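PDB 4QBN: nuclease from Salmonella phage SETP3, which probably cleaves nucleic acids as a Mg2+-dependent nuclease of the VRR-NUC family. Local coordinates for residues V44-E49 with G73-V78; E13-L18 with L36-P41; K52-K57 with V79-Q84. One frame throughout, in Å; residues are numbered along the deposited sequence.

Contact 1: residues V44-E49 with G73-V78; sequences VIWFVE and GANVFV
From Phe47 onward the two strands run in parallel, their short axes 4.7 Å apart and inclined by 22°. Glu49 N gives the straightest bond, to Phe77 O at 2.9 Å (170° at the hydrogen), nearly along the C=O axis. Phe77 N reaches Phe47 O in the same end-on manner, and Phe47 N binds Asn75 O. On the face carrying Trp46 and Phe77 the rings meet edge-to-face: CE2 of Phe77 sits over the five-membered ring of Trp46, 3.7 Å from its CD2, with the planes at 70°. Both CG atoms lie anti to the carbonyl carbon, and Leu88 and Tyr92 of helix 82-92 pack on this pair. This is the parallel pairing of a beta-alpha-beta unit, whose helix 60-71 touches the other face through Val76 and Glu49. There Val76 CG2 lies 4.2 Å from Phe47 CB, while the bent chain of Glu49 leads away, its OE1 accepting from Asp35 N. Glu49, Lys51 just beyond the strand and Asp35 match the PD-(D/E)XK signature and so probably mark the active site. The grip loosens toward partly exposed Asn75. Its ND2 donates to Ile45 O at 3.2 Å, from above the carbonyl plane. A water donates to the same Ile45 O and accepts from Asn75 N at 2.9 Å. Ala74, beside the Schellman motif at Gly73, and Ile45 are met here by the second subunit.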
loop_
_atom_site.group_PDB
_atom_site.type_symbol
_atom_site.label_atom_id
_atom_site.label_comp_id
_atom_site.label_asym_id
_atom_site.label_seq_id
_atom_site.Cartn_x
_atom_site.Cartn_y
_atom_site.Cartn_z
ATOM N N VAL A 44 1.673 -10.493 4.886
ATOM C CA VAL A 44 0.537 -9.815 5.560
ATOM C C VAL A 44 0.614 -8.307 5.355
ATOM O O VAL A 44 1.626 -7.677 5.665
ATOM C CB VAL A 44 0.544 -10.194 7.056
ATOM C CG1 VAL A 44 -0.486 -9.341 7.840
ATOM C CG2 VAL A 44 0.208 -11.635 7.126
ATOM N N ILE A 45 -0.446 -7.699 4.793
ATOM C CA ILE A 45 -0.334 -6.267 4.490
ATOM C C ILE A 45 -1.398 -5.544 5.326
ATOM O O ILE A 45 -2.570 -5.905 5.209
ATOM C CB ILE A 45 -0.689 -6.012 3.026
ATOM C CG1 ILE A 45 0.132 -6.884 2.060
ATOM C CG2 ILE A 45 -0.496 -4.523 2.671
ATOM C CD1 ILE A 45 1.598 -6.591 2.135
ATOM N N TRP A 46 -1.013 -4.557 6.114
ATOM C CA TRP A 46 -2.011 -3.808 6.933
ATOM C C TRP A 46 -1.904 -2.361 6.543
ATOM O O TRP A 46 -0.796 -1.853 6.311
ATOM C CB TRP A 46 -1.702 -3.901 8.430
ATOM C CG TRP A 46 -2.036 -5.246 9.099
ATOM C CD1 TRP A 46 -2.490 -6.382 8.498
ATOM C CD2 TRP A 46 -1.879 -5.543 10.475
ATOM N NE1 TRP A 46 -2.698 -7.395 9.454
ATOM C CE2 TRP A 46 -2.329 -6.883 10.681
ATOM C CE3 TRP A 46 -1.442 -4.770 11.585
ATOM C CZ2 TRP A 46 -2.369 -7.492 11.955
ATOM C CZ3 TRP A 46 -1.491 -5.389 12.876
ATOM C CH2 TRP A 46 -1.941 -6.724 13.031
ATOM N N PHE A 47 -3.041 -1.696 6.534
ATOM C CA PHE A 47 -3.056 -0.255 6.339
ATOM C C PHE A 47 -3.559 0.279 7.651
ATOM O O PHE A 47 -4.606 -0.135 8.119
ATOM C CB PHE A 47 -4.050 0.078 5.215
ATOM C CG PHE A 47 -3.595 -0.478 3.885
ATOM C CD1 PHE A 47 -2.701 0.271 3.107
ATOM C CD2 PHE A 47 -4.041 -1.698 3.439
ATOM C CE1 PHE A 47 -2.252 -0.245 1.897
ATOM C CE2 PHE A 47 -3.601 -2.244 2.220
ATOM C CZ PHE A 47 -2.689 -1.479 1.437
ATOM N N VAL A 48 -2.823 1.190 8.240
ATOM C CA VAL A 48 -3.178 1.636 9.598
ATOM C C VAL A 48 -3.345 3.153 9.658
ATOM O O VAL A 48 -2.448 3.901 9.273
ATOM C CB VAL A 48 -2.090 1.190 10.612
ATOM C CG1 VAL A 48 -2.451 1.743 12.022
ATOM C CG2 VAL A 48 -2.063 -0.333 10.635
ATOM N N GLU A 49 -4.496 3.620 10.175
ATOM C CA GLU A 49 -4.732 5.035 10.281
ATOM C C GLU A 49 -4.504 5.393 11.743
ATOM O O GLU A 49 -4.969 4.670 12.588
ATOM C CB GLU A 49 -6.187 5.331 9.893
ATOM C CG GLU A 49 -6.525 6.811 10.052
ATOM C CD GLU A 49 -6.029 7.709 8.867
ATOM O OE1 GLU A 49 -5.429 7.175 7.900
ATOM O OE2 GLU A 49 -6.196 8.958 8.931
ATOM N N GLY A 73 -11.579 -6.693 0.682
ATOM C CA GLY A 73 -10.923 -7.681 1.535
ATOM C C GLY A 73 -9.639 -7.226 2.177
ATOM O O GLY A 73 -8.908 -8.009 2.824
ATOM N N ALA A 74 -9.297 -5.955 1.992
ATOM C CA ALA A 74 -7.999 -5.504 2.545
ATOM C C ALA A 74 -8.091 -5.235 4.057
ATOM O O ALA A 74 -9.193 -5.037 4.575
ATOM C CB ALA A 74 -7.517 -4.202 1.789
ATOM N N ASN A 75 -6.953 -5.236 4.767
ATOM C CA ASN A 75 -6.925 -5.037 6.231
ATOM C C ASN A 75 -6.699 -3.577 6.517
ATOM O O ASN A 75 -5.647 -3.059 6.193
ATOM C CB ASN A 75 -5.723 -5.813 6.831
ATOM C CG ASN A 75 -5.853 -7.318 6.644
ATOM O OD1 ASN A 75 -6.899 -7.847 6.966
ATOM N ND2 ASN A 75 -4.812 -8.004 6.097
ATOM N N VAL A 76 -7.677 -2.885 7.121
ATOM C CA VAL A 76 -7.486 -1.463 7.393
ATOM C C VAL A 76 -7.907 -1.255 8.829
ATOM O O VAL A 76 -9.023 -1.631 9.209
ATOM C CB VAL A 76 -8.410 -0.621 6.507
ATOM C CG1 VAL A 76 -8.232 0.821 6.862
ATOM C CG2 VAL A 76 -8.115 -0.904 5.005
ATOM N N PHE A 77 -7.048 -0.653 9.617
ATOM C CA PHE A 77 -7.310 -0.545 11.073
ATOM C C PHE A 77 -7.116 0.860 11.493
ATOM O O PHE A 77 -6.332 1.546 10.904
ATOM C CB PHE A 77 -6.308 -1.405 11.846
ATOM C CG PHE A 77 -6.402 -2.846 11.470
ATOM C CD1 PHE A 77 -7.544 -3.585 11.776
ATOM C CD2 PHE A 77 -5.368 -3.456 10.768
ATOM C CE1 PHE A 77 -7.664 -4.926 11.404
ATOM C CE2 PHE A 77 -5.472 -4.806 10.432
ATOM C CZ PHE A 77 -6.617 -5.527 10.748
ATOM N N VAL A 78 -7.850 1.300 12.526
ATOM C CA VAL A 78 -7.677 2.672 13.041
ATOM C C VAL A 78 -7.267 2.569 14.501
ATOM O O VAL A 78 -7.874 1.793 15.253
ATOM C CB VAL A 78 -9.005 3.448 12.995
ATOM C CG1 VAL A 78 -8.764 4.877 13.528
ATOM C CG2 VAL A 78 -9.553 3.464 11.536
HETATM O O HOH W 1 -4.544 -5.737 3.229
#

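Contact 2: residues E13-L18 with L36-P41; sequences ERFEAL and LLVILP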
loop_
_atom_site.group_PDB
_atom_site.type_symbol
_atom_site.label_atom_id
_atom_site.label_comp_id
_atom_site.label_asym_id
_atom_site.label_seq_id
_atom_site.Cartn_x
_atom_site.Cartn_y
_atom_site.Cartn_z
ATOM N N GLU A 13 7.340 1.266 15.907
ATOM C CA GLU A 13 8.291 0.424 16.655
ATOM C C GLU A 13 7.823 -1.000 16.952
ATOM O O GLU A 13 8.590 -1.972 16.841
ATOM C CB GLU A 13 8.670 1.141 17.964
ATOM C CG GLU A 13 9.484 2.434 17.702
ATOM C CD GLU A 13 9.738 3.271 18.951
ATOM O OE1 GLU A 13 8.926 3.198 19.923
ATOM O OE2 GLU A 13 10.742 4.035 18.941
ATOM N N ARG A 14 6.559 -1.134 17.335
ATOM C CA ARG A 14 5.970 -2.462 17.564
ATOM C C ARG A 14 5.951 -3.296 16.293
ATOM O O ARG A 14 6.256 -4.485 16.335
ATOM C CB ARG A 14 4.546 -2.327 18.090
ATOM C CG ARG A 14 4.481 -1.696 19.498
ATOM C CD ARG A 14 4.529 -2.699 20.696
ATOM N NE ARG A 14 4.322 -4.142 20.408
ATOM C CZ ARG A 14 3.305 -4.906 20.849
ATOM N NH1 ARG A 14 2.332 -4.396 21.594
ATOM N NH2 ARG A 14 3.260 -6.203 20.541
ATOM N N PHE A 15 5.582 -2.702 15.160
ATOM C CA PHE A 15 5.555 -3.449 13.910
ATOM C C PHE A 15 6.944 -3.808 13.438
ATOM O O PHE A 15 7.165 -4.884 12.894
ATOM C CB PHE A 15 4.873 -2.625 12.815
ATOM C CG PHE A 15 3.424 -2.323 13.114
ATOM C CD1 PHE A 15 2.645 -3.247 13.776
ATOM C CD2 PHE A 15 2.845 -1.101 12.701
ATOM C CE1 PHE A 15 1.275 -2.981 14.023
ATOM C CE2 PHE A 15 1.492 -0.826 12.965
ATOM C CZ PHE A 15 0.724 -1.775 13.634
ATOM N N GLU A 16 7.886 -2.892 13.591
ATOM C CA GLU A 16 9.251 -3.221 13.186
ATOM C C GLU A 16 9.850 -4.337 14.053
ATOM O O GLU A 16 10.645 -5.142 13.554
ATOM C CB GLU A 16 10.129 -1.972 13.201
ATOM C CG GLU A 16 9.820 -1.025 12.034
ATOM C CD GLU A 16 10.597 0.287 12.136
ATOM O OE1 GLU A 16 11.158 0.535 13.223
ATOM O OE2 GLU A 16 10.676 1.055 11.133
ATOM N N ALA A 17 9.420 -4.428 15.319
ATOM C CA ALA A 17 9.845 -5.522 16.221
ATOM C C ALA A 17 9.331 -6.904 15.819
ATOM O O ALA A 17 9.882 -7.914 16.235
ATOM C CB ALA A 17 9.431 -5.224 17.674
ATOM N N LEU A 18 8.277 -6.949 15.017
ATOM C CA LEU A 18 7.739 -8.177 14.460
ATOM C C LEU A 18 8.344 -8.500 13.096
ATOM O O LEU A 18 7.897 -9.437 12.439
ATOM C CB LEU A 18 6.223 -8.035 14.263
ATOM C CG LEU A 18 5.422 -7.825 15.572
ATOM C CD1 LEU A 18 3.981 -7.451 15.217
ATOM C CD2 LEU A 18 5.459 -9.074 16.425
ATOM N N LEU A 36 -0.308 4.724 7.619
ATOM C CA LEU A 36 0.819 3.785 7.568
ATOM C C LEU A 36 0.550 2.602 6.671
ATOM O O LEU A 36 -0.562 2.036 6.686
ATOM C CB LEU A 36 1.115 3.230 8.978
ATOM C CG LEU A 36 1.523 4.234 10.039
ATOM C CD1 LEU A 36 1.725 3.514 11.374
ATOM C CD2 LEU A 36 2.896 4.897 9.649
ATOM N N LEU A 37 1.543 2.210 5.870
ATOM C CA LEU A 37 1.510 0.886 5.184
ATOM C C LEU A 37 2.456 0.016 5.999
ATOM O O LEU A 37 3.575 0.465 6.310
ATOM C CB LEU A 37 2.056 1.075 3.755
ATOM C CG LEU A 37 2.405 -0.245 3.032
ATOM C CD1 LEU A 37 1.147 -1.109 2.781
ATOM C CD2 LEU A 37 3.127 0.131 1.728
ATOM N N VAL A 38 2.009 -1.187 6.351
ATOM C CA VAL A 38 2.778 -2.065 7.217
ATOM C C VAL A 38 2.870 -3.361 6.446
ATOM O O VAL A 38 1.847 -3.975 6.118
ATOM C CB VAL A 38 2.070 -2.323 8.569
ATOM C CG1 VAL A 38 2.930 -3.177 9.468
ATOM C CG2 VAL A 38 1.817 -0.959 9.279
ATOM N N ILE A 39 4.092 -3.786 6.166
ATOM C CA ILE A 39 4.278 -5.070 5.439
ATOM C C ILE A 39 4.901 -6.029 6.441
ATOM O O ILE A 39 6.042 -5.801 6.834
ATOM C CB ILE A 39 5.270 -4.938 4.252
ATOM C CG1 ILE A 39 4.985 -3.730 3.332
ATOM C CG2 ILE A 39 5.334 -6.304 3.457
ATOM C CD1 ILE A 39 3.865 -3.896 2.478
ATOM N N LEU A 40 4.156 -7.051 6.880
ATOM C CA LEU A 40 4.599 -7.986 7.921
ATOM C C LEU A 40 4.982 -9.300 7.219
ATOM O O LEU A 40 4.624 -9.503 6.063
ATOM C CB LEU A 40 3.472 -8.206 8.935
ATOM C CG LEU A 40 3.208 -6.945 9.779
ATOM C CD1 LEU A 40 1.808 -7.064 10.416
ATOM C CD2 LEU A 40 4.248 -6.981 10.852
ATOM N N PRO A 41 5.790 -10.130 7.887
ATOM C CA PRO A 41 6.237 -11.391 7.321
ATOM C C PRO A 41 5.070 -12.256 6.812
ATOM O O PRO A 41 3.949 -12.206 7.329
ATOM C CB PRO A 41 6.961 -12.034 8.487
ATOM C CG PRO A 41 7.609 -10.847 9.224
ATOM C CD PRO A 41 6.505 -9.788 9.132
#
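The last turn of helix 3-17 and the residue after it approach strand 36-40 with CA atoms 7.4 Å apart at Phe15 and Val38 and 7.3 Å apart at Leu18 and Leu40, a spacing filled by side chains, with no hydrogen bond crossing it. The arrangement is a helix laid on one face of the mixed sheet of this VRR-NUC domain, a family of the PD-(D/E)XK nuclease superfamily, and it joins the first helix of the chain to an inner strand of that sheet. Phe15 and Val38 make the closest side-chain contact. The CB of each points toward the other segment, and the two side chains cross at about a right angle. With CG anti to the carbonyl carbon (chi1 -63°), the Phe15 ring offers a face to Val38 CG1 in a CH-pi contact, the methyl carbon standing 4.2 Å from the ring centroid and 28° off the normal. Both methyls of Val38 lie on the same side of the ring, CG1 over the face and CG2 displaced outward beyond the CD2-CE2 bond, 3.6 Å from Phe15 CD2. Val22 of strand 21-27 and Ile89 of helix 82-92 also pack on Phe15. Buried Leu40 brings its CD2 to CB of partly exposed Leu18 at 4.1 Å and also near Phe15 O; Tyr93 touches both leucines as well as Pro41. At the partly exposed margin, the proline ring meets backbone instead of a side chain, with Pro41 CG 3.5 Å from Leu18 O.

Contact 3: residues K52-K57 with V79-Q84; sequences KDENTK and VGSFKQ. With SO4 (sulfate ion), chain D.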
loop_
_atom_site.group_PDB
_atom_site.type_symbol
_atom_site.label_atom_id
_atom_site.label_comp_id
_atom_site.label_asym_id
_atom_site.label_seq_id
_atom_site.Cartn_x
_atom_site.Cartn_y
_atom_site.Cartn_z
ATOM N N LYS A 52 -5.365 10.881 17.278
ATOM C CA LYS A 52 -4.793 11.456 18.491
ATOM C C LYS A 52 -5.338 10.861 19.791
ATOM O O LYS A 52 -4.712 10.985 20.862
ATOM C CB LYS A 52 -4.995 12.979 18.488
ATOM C CG LYS A 52 -6.426 13.380 18.669
ATOM C CD LYS A 52 -6.629 14.867 18.407
ATOM C CE LYS A 52 -8.117 15.195 18.424
ATOM N NZ LYS A 52 -8.716 15.062 19.789
ATOM N N ASP A 53 -6.543 10.309 19.716
ATOM C CA ASP A 53 -7.188 9.676 20.882
ATOM C C ASP A 53 -8.264 8.698 20.443
ATOM O O ASP A 53 -8.550 8.591 19.232
ATOM C CB ASP A 53 -7.732 10.700 21.904
ATOM C CG ASP A 53 -8.956 11.496 21.405
ATOM O OD1 ASP A 53 -9.722 11.018 20.540
ATOM O OD2 ASP A 53 -9.166 12.625 21.916
ATOM N N GLU A 54 -8.831 7.967 21.406
ATOM C CA GLU A 54 -9.740 6.864 21.068
ATOM C C GLU A 54 -11.133 7.326 20.650
ATOM O O GLU A 54 -11.895 6.527 20.109
ATOM C CB GLU A 54 -9.868 5.873 22.228
ATOM C CG GLU A 54 -8.587 5.145 22.613
ATOM C CD GLU A 54 -8.816 4.146 23.758
ATOM O OE1 GLU A 54 -9.900 4.228 24.388
ATOM O OE2 GLU A 54 -7.908 3.327 24.068
ATOM N N ASN A 55 -11.433 8.613 20.839
ATOM C CA ASN A 55 -12.732 9.176 20.476
ATOM C C ASN A 55 -12.695 9.914 19.138
ATOM O O ASN A 55 -13.697 10.467 18.696
ATOM C CB ASN A 55 -13.210 10.195 21.509
ATOM C CG ASN A 55 -13.687 9.573 22.810
ATOM O OD1 ASN A 55 -14.232 8.464 22.839
ATOM N ND2 ASN A 55 -13.540 10.326 23.895
ATOM N N THR A 56 -11.546 9.938 18.482
ATOM C CA THR A 56 -11.469 10.699 17.255
ATOM C C THR A 56 -11.732 9.766 16.093
ATOM O O THR A 56 -10.944 8.859 15.837
ATOM C CB THR A 56 -10.083 11.392 17.103
ATOM O OG1 THR A 56 -9.893 12.320 18.179
ATOM C CG2 THR A 56 -10.017 12.163 15.814
ATOM N N LYS A 57 -12.825 9.996 15.371
ATOM C CA LYS A 57 -13.119 9.182 14.179
ATOM C C LYS A 57 -12.322 9.747 12.986
ATOM O O LYS A 57 -12.016 10.953 12.941
ATOM C CB LYS A 57 -14.615 9.240 13.860
ATOM C CG LYS A 57 -15.528 8.761 14.972
ATOM C CD LYS A 57 -16.973 8.644 14.479
ATOM C CE LYS A 57 -17.621 9.996 14.376
ATOM N NZ LYS A 57 -17.546 10.608 15.709
ATOM N N VAL A 79 -6.206 3.270 14.897
ATOM C CA VAL A 79 -5.775 3.194 16.295
ATOM C C VAL A 79 -5.565 4.587 16.818
ATOM O O VAL A 79 -5.197 5.477 16.092
ATOM C CB VAL A 79 -4.485 2.368 16.471
ATOM C CG1 VAL A 79 -4.726 0.869 16.074
ATOM C CG2 VAL A 79 -3.353 2.987 15.688
ATOM N N GLY A 80 -5.832 4.792 18.084
ATOM C CA GLY A 80 -5.704 6.144 18.589
ATOM C C GLY A 80 -5.118 6.207 19.959
ATOM O O GLY A 80 -5.238 7.214 20.663
ATOM N N SER A 81 -4.500 5.124 20.389
ATOM C CA SER A 81 -3.873 5.138 21.708
ATOM C C SER A 81 -2.903 3.996 21.715
ATOM O O SER A 81 -2.998 3.102 20.895
ATOM C CB SER A 81 -4.910 4.914 22.828
ATOM O OG SER A 81 -5.474 3.594 22.677
ATOM N N PHE A 82 -1.983 3.995 22.677
ATOM C CA PHE A 82 -1.036 2.872 22.783
ATOM C C PHE A 82 -1.770 1.556 23.042
ATOM O O PHE A 82 -1.367 0.483 22.563
ATOM C CB PHE A 82 -0.064 3.085 23.938
ATOM C CG PHE A 82 1.057 4.056 23.623
ATOM C CD1 PHE A 82 0.788 5.291 23.050
ATOM C CD2 PHE A 82 2.374 3.738 23.921
ATOM C CE1 PHE A 82 1.821 6.218 22.779
ATOM C CE2 PHE A 82 3.411 4.655 23.640
ATOM C CZ PHE A 82 3.120 5.890 23.064
ATOM N N LYS A 83 -2.822 1.618 23.856
ATOM C CA LYS A 83 -3.556 0.401 24.173
ATOM C C LYS A 83 -4.180 -0.189 22.904
ATOM O O LYS A 83 -4.198 -1.428 22.710
ATOM C CB LYS A 83 -4.615 0.711 25.241
ATOM C CG LYS A 83 -5.269 -0.502 25.859
ATOM C CD LYS A 83 -5.844 -0.115 27.208
ATOM C CE LYS A 83 -6.424 -1.331 27.954
ATOM N NZ LYS A 83 -7.746 -1.813 27.391
ATOM N N GLN A 84 -4.687 0.667 22.022
ATOM C CA GLN A 84 -5.285 0.164 20.800
ATOM C C GLN A 84 -4.263 -0.475 19.901
ATOM O O GLN A 84 -4.585 -1.388 19.161
ATOM C CB GLN A 84 -6.069 1.248 20.043
ATOM C CG GLN A 84 -7.411 1.527 20.779
ATOM C CD GLN A 84 -8.270 2.560 20.093
ATOM O OE1 GLN A 84 -7.785 3.360 19.319
ATOM N NE2 GLN A 84 -9.559 2.583 20.427
HETATM S S SO4 D . -3.077 5.107 26.191
HETATM O O1 SO4 D . -4.312 5.762 26.644
HETATM O O2 SO4 D . -2.485 5.932 25.082
HETATM O O3 SO4 D . -2.118 4.912 27.280
HETATM O O4 SO4 D . -3.407 3.742 25.801
#
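One direct hydrogen bond joins the segments: Ser81 OG donates to Glu54 OE2 at 2.8 Å, using the anti lone pair of the carboxylate oxygen. Ser81 is also the N-cap of helix 82-92. Its OG, held between the backbone N and the carbonyl carbon (chi1 64°), accepts from Gln84 N at 3.1 Å, so one hydroxyl both caps the helix and ties down the glutamate. The flat groups stack: the Glu54 carboxylate and Gln84 amide planes are 14° apart, with Gln84 NE2 3.8 Å from Glu54 CD. The other end of that amide is held by a short but bent bond from Gly80 N to Gln84 OE1, 2.7 Å long with 135° at the hydrogen. Backbone meets backbone at Gly80, whose O lies 3.1 Å from Asp53 CA in a CA-H...O contact; Gly80, with no side chain, lets the Asp53 backbone come this close. Within 52-57, Asp53 OD1 accepts from Asn55 N, an Asx turn, and from Thr56 OG1 at 2.7 Å, both meeting it from above the carboxylate plane within the type I turn from Asp53 to Thr56. A sulfate, probably from the crystallisation liquor, takes bonds from Phe82 N and, at 2.9 Å, from Lys83 N at the helix start. The contact thus joins the loop between strand 44-50 and helix 60-71 to the turn linking strand 75-79 with helix 82-92, while Phe82 stacks on Tyr10 of helix 3-17.

How the contacts relate
Contacts 1 and 2 meet through neighbouring antiparallel strands of one sheet: Val48 O and Leu36 N are 2.8 Å apart, Trp46 O and Val38 N 2.9 Å, both probable hydrogen bonds, and their centres lie 11 Å apart. Contact 3 continues contact 1 past the strand ends, with Glu49 O 3.0 Å from Val79 N and the centres 16 Å apart. Contacts 2 and 3 do not touch, their nearest atoms being about 6 Å apart. Contacts 1 and 2 also reach the second subunit. A different sulfate from the one at the start of helix 82-92 lies about 5 Å from the Glu49 side chain, the end of contact 1 that its signature suggests is at the active site.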